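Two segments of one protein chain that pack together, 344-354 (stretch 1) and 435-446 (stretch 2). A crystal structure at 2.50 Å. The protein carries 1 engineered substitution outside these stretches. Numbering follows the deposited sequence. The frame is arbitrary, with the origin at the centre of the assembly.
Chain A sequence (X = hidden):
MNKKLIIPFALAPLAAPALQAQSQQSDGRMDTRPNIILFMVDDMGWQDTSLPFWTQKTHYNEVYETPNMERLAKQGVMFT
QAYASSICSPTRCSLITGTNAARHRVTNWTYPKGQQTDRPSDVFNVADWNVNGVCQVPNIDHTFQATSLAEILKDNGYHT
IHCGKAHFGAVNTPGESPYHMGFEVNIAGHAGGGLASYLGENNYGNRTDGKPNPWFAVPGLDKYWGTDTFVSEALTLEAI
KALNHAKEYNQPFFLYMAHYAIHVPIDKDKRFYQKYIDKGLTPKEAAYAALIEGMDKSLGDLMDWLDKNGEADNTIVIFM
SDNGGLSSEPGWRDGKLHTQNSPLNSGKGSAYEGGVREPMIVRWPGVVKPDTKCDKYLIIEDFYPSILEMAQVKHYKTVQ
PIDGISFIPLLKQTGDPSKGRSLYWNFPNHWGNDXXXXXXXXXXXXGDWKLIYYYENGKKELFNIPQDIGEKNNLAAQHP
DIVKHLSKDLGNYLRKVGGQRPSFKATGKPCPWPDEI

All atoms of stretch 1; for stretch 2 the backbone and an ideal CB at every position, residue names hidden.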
# COMPACT_ATOMS: atom_id res chain seq x y z
N LEU A 344 21.17 -26.40 -22.80
CA LEU A 344 20.68 -26.95 -21.54
C LEU A 344 19.60 -28.00 -21.80
O LEU A 344 18.89 -27.94 -22.81
CB LEU A 344 20.14 -25.85 -20.63
CG LEU A 344 21.09 -24.69 -20.39
CD1 LEU A 344 20.49 -23.75 -19.36
CD2 LEU A 344 22.44 -25.22 -19.93
N ASN A 345 19.48 -28.96 -20.87
CA ASN A 345 18.50 -30.03 -21.00
C ASN A 345 17.10 -29.57 -20.56
O ASN A 345 16.93 -29.06 -19.44
CB ASN A 345 18.94 -31.24 -20.18
CG ASN A 345 18.32 -32.55 -20.66
OD1 ASN A 345 17.19 -32.58 -21.14
ND2 ASN A 345 19.06 -33.65 -20.50
N SER A 346 16.12 -29.75 -21.43
CA SER A 346 14.71 -29.59 -21.09
C SER A 346 14.45 -28.12 -20.73
O SER A 346 15.04 -27.20 -21.32
CB SER A 346 14.34 -30.62 -20.02
OG SER A 346 12.99 -30.49 -19.60
N GLY A 347 13.55 -27.85 -19.78
CA GLY A 347 13.16 -26.48 -19.51
C GLY A 347 12.19 -26.37 -18.36
O GLY A 347 12.28 -27.14 -17.40
N LYS A 348 11.26 -25.43 -18.47
CA LYS A 348 10.34 -25.12 -17.37
C LYS A 348 9.74 -26.39 -16.79
O LYS A 348 9.29 -27.26 -17.53
CB LYS A 348 9.23 -24.18 -17.85
CG LYS A 348 8.22 -23.88 -16.75
CD LYS A 348 7.27 -22.80 -17.16
CE LYS A 348 6.41 -22.40 -15.96
NZ LYS A 348 5.52 -21.29 -16.30
N GLY A 349 9.75 -26.49 -15.45
CA GLY A 349 9.26 -27.65 -14.75
C GLY A 349 10.29 -28.72 -14.48
O GLY A 349 10.04 -29.62 -13.67
N SER A 350 11.46 -28.66 -15.14
CA SER A 350 12.51 -29.66 -15.00
C SER A 350 13.50 -29.26 -13.92
O SER A 350 13.81 -28.08 -13.73
CB SER A 350 13.27 -29.85 -16.31
OG SER A 350 14.11 -30.99 -16.21
N ALA A 351 14.02 -30.26 -13.23
CA ALA A 351 15.16 -30.02 -12.36
C ALA A 351 16.47 -29.95 -13.13
O ALA A 351 17.49 -29.57 -12.54
CB ALA A 351 15.22 -31.10 -11.28
N TYR A 352 16.46 -30.30 -14.42
CA TYR A 352 17.62 -30.12 -15.28
C TYR A 352 17.95 -28.63 -15.41
O TYR A 352 17.15 -27.75 -15.08
CB TYR A 352 17.35 -30.74 -16.65
CG TYR A 352 17.36 -32.25 -16.65
CD1 TYR A 352 17.89 -32.95 -15.57
CD2 TYR A 352 16.83 -32.99 -17.71
CE1 TYR A 352 17.89 -34.33 -15.54
CE2 TYR A 352 16.84 -34.38 -17.69
CZ TYR A 352 17.38 -35.05 -16.59
OH TYR A 352 17.41 -36.42 -16.54
N GLU A 353 19.15 -28.34 -15.93
CA GLU A 353 19.60 -26.95 -16.04
C GLU A 353 18.66 -26.10 -16.89
O GLU A 353 18.56 -24.89 -16.69
CB GLU A 353 21.02 -26.88 -16.61
CG GLU A 353 22.06 -27.57 -15.75
CD GLU A 353 22.43 -26.76 -14.50
OE1 GLU A 353 23.22 -25.79 -14.62
OE2 GLU A 353 21.92 -27.10 -13.41
N GLY A 354 17.99 -26.72 -17.86
CA GLY A 354 17.07 -25.99 -18.70
C GLY A 354 15.91 -25.40 -17.92
O GLY A 354 15.31 -24.41 -18.34
N UNK A 435 8.32 -34.69 -19.07
CA UNK A 435 9.50 -34.42 -19.86
C UNK A 435 10.75 -34.71 -19.07
O UNK A 435 10.69 -35.08 -17.89
CB UNK A 435 9.50 -32.97 -20.35
N UNK A 436 11.92 -34.56 -19.68
CA UNK A 436 13.16 -34.91 -18.98
C UNK A 436 13.36 -34.05 -17.73
O UNK A 436 13.30 -32.81 -17.77
CB UNK A 436 14.36 -34.75 -19.92
N UNK A 437 13.59 -34.71 -16.60
CA UNK A 437 13.77 -34.00 -15.35
C UNK A 437 12.50 -33.49 -14.71
O UNK A 437 12.56 -32.94 -13.60
CB UNK A 437 14.72 -32.82 -15.58
N UNK A 438 11.35 -33.66 -15.36
CA UNK A 438 10.08 -33.18 -14.82
C UNK A 438 9.43 -34.30 -14.02
O UNK A 438 9.42 -35.46 -14.45
CB UNK A 438 9.15 -32.70 -15.94
N UNK A 439 8.84 -33.93 -12.88
CA UNK A 439 8.23 -34.86 -11.96
C UNK A 439 8.62 -34.50 -10.53
O UNK A 439 9.39 -33.57 -10.30
CB UNK A 439 8.64 -36.30 -12.29
N UNK A 440 8.10 -35.25 -9.56
CA UNK A 440 8.47 -34.99 -8.14
C UNK A 440 9.94 -35.31 -7.88
O UNK A 440 10.37 -36.46 -7.97
CB UNK A 440 7.59 -35.82 -7.20
N UNK A 441 10.70 -34.28 -7.51
CA UNK A 441 12.14 -34.42 -7.32
C UNK A 441 12.60 -33.52 -6.18
O UNK A 441 11.94 -32.53 -5.83
CB UNK A 441 12.89 -34.08 -8.61
N UNK A 442 13.76 -33.84 -5.63
CA UNK A 442 14.59 -32.86 -4.97
C UNK A 442 15.99 -32.94 -5.55
O UNK A 442 16.41 -33.99 -6.05
CB UNK A 442 14.60 -33.08 -3.46
N UNK A 443 16.71 -31.84 -5.45
CA UNK A 443 18.00 -31.69 -6.10
C UNK A 443 18.95 -30.98 -5.16
O UNK A 443 18.55 -30.01 -4.49
CB UNK A 443 17.87 -30.93 -7.42
N UNK A 444 20.20 -31.44 -5.11
CA UNK A 444 21.28 -30.66 -4.52
C UNK A 444 22.38 -30.45 -5.56
O UNK A 444 22.74 -31.37 -6.31
CB UNK A 444 21.84 -31.35 -3.27
N UNK A 445 22.91 -29.23 -5.61
CA UNK A 445 24.10 -28.88 -6.37
C UNK A 445 25.18 -28.46 -5.38
O UNK A 445 24.91 -27.72 -4.44
CB UNK A 445 23.81 -27.77 -7.38
N UNK A 446 26.40 -28.95 -5.59
CA UNK A 446 27.50 -28.63 -4.68
C UNK A 446 28.79 -28.82 -5.44
O UNK A 446 29.11 -29.94 -5.84
CB UNK A 446 27.47 -29.50 -3.42

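Position 435 has phi/psi of 169/177. Its ideal CB points toward stretch 1 and stops 4.3 Å from Ser-346 OG; the contact alone would admit a small residue, but the extended 169/177 backbone is most easily adopted by glycine. It is Gly-435, which opens a type II turn closed by the hydrogen bond from the backbone N of position 438 to Gly-435 O (3.0 Å).

At position 436, phi/psi of -62/127 suits the second place of such a turn, where proline is common. The ideal CB lies sideways, 3.4 Å from Tyr-352 CE2 and 3.8 Å from Asn-345 OD1, which favours a compact apolar side chain. Pro-436 fits: its CB rests 3.5 Å from Tyr-352 CE2. Its carbonyl serves any residue type, and Pro-436 O accepts from both Ser-346 OG (3.0 Å) and Ser-350 OG (2.5 Å).

Position 437 is the most constrained. Phi is positive (77/-4), and an ideal CB would lie 2.0 Å from Ser-350 OG and 2.9 Å from Tyr-352 CG, both clashes. Glycine is the clear prediction, and Gly-437 is present. Without a side chain, its CA sits 3.8 Å from the centroid of the Tyr-352 ring, 9° off the normal, a CH-pi contact over the face. Ala-351 N donates to Gly-437 O at 3.1 Å and 170°, nearly straight.

Position 438 directs its CB sideways, 3.9 Å from Gly-349 O and 4.6 Å from Ser-350 CA. A medium apolar chain, such as valine, leucine or isoleucine, could lie along this backbone. Ile-438 does so: CG1 is 3.8 Å from Ser-350 CA, CG2 3.7 Å from Gly-349 O.

Position 439 points away, but at 137/178 a CB would jam against the preceding carbonyl, calling for glycine. Gly-439 N donates to a water (2.9 Å) that in turn donates to Gly-349 O (2.7 Å), bridging the stretches.

Position 440 is out of reach; phi of -67 permits proline, among others, and Pro-440 occupies it.

The strand 441-446 then alternates. Positions 441 and 443 point toward stretch 1, with ideal CBs 4.6 and 4.7 Å from Ala-351 CB; small or beta-branched residues would suit. Thr-441 OG1 and Thr-443 OG1 lie 3.9 and 3.5 Å from Ala-351 CB, in van der Waals contact. Position 442 points away and is unconstrained here: Cys-442.

Position 444, out of reach, is Val-444. Position 445 points toward stretch 1, where Glu-353 offers a carboxylate, inviting a long basic or polar chain. Arg-445 NH1 stays 4.4 Å from Glu-353 OE1, beyond a salt bridge, but a water accepts from Arg-445 NH1 (2.9 Å) and donates to Glu-353 OE2 (2.7 Å). Position 446, beyond reach, is Lys-446.

Stretch 2 (435-446) GPGIGPTCTVRK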
# COMPACT_ATOMS: atom_id res chain seq x y z
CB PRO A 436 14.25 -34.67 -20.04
CG PRO A 436 13.52 -34.84 -21.37
CD PRO A 436 12.14 -34.26 -21.11
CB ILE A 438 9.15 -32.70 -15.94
CG1 ILE A 438 9.86 -31.70 -16.85
CG2 ILE A 438 7.92 -32.08 -15.36
CD1 ILE A 438 9.00 -31.19 -17.99
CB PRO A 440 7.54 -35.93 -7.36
CG PRO A 440 6.63 -36.58 -8.37
CD PRO A 440 7.24 -36.44 -9.71
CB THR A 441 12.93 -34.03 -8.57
OG1 THR A 441 12.58 -32.68 -8.94
CG2 THR A 441 12.65 -34.97 -9.73
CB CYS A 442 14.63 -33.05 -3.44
SG CYS A 442 14.75 -34.78 -3.00
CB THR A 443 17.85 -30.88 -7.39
OG1 THR A 443 16.92 -31.53 -8.25
CG2 THR A 443 19.18 -30.77 -8.10
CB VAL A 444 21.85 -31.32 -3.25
CG1 VAL A 444 22.37 -32.75 -3.56
CG2 VAL A 444 22.95 -30.44 -2.66
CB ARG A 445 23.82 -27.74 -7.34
CG ARG A 445 25.05 -27.19 -8.01
CD ARG A 445 25.65 -28.19 -8.98
NE ARG A 445 26.83 -27.64 -9.63
CZ ARG A 445 26.81 -26.68 -10.56
NH1 ARG A 445 25.66 -26.16 -10.99
NH2 ARG A 445 27.95 -26.23 -11.07
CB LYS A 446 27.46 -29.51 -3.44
CG LYS A 446 28.60 -29.29 -2.44
CD LYS A 446 28.86 -30.56 -1.64
CE LYS A 446 29.03 -30.30 -0.13
NZ LYS A 446 29.67 -28.99 0.19
O HOH W 1 8.27 -31.17 -12.29
O HOH W 2 22.87 -26.91 -10.87
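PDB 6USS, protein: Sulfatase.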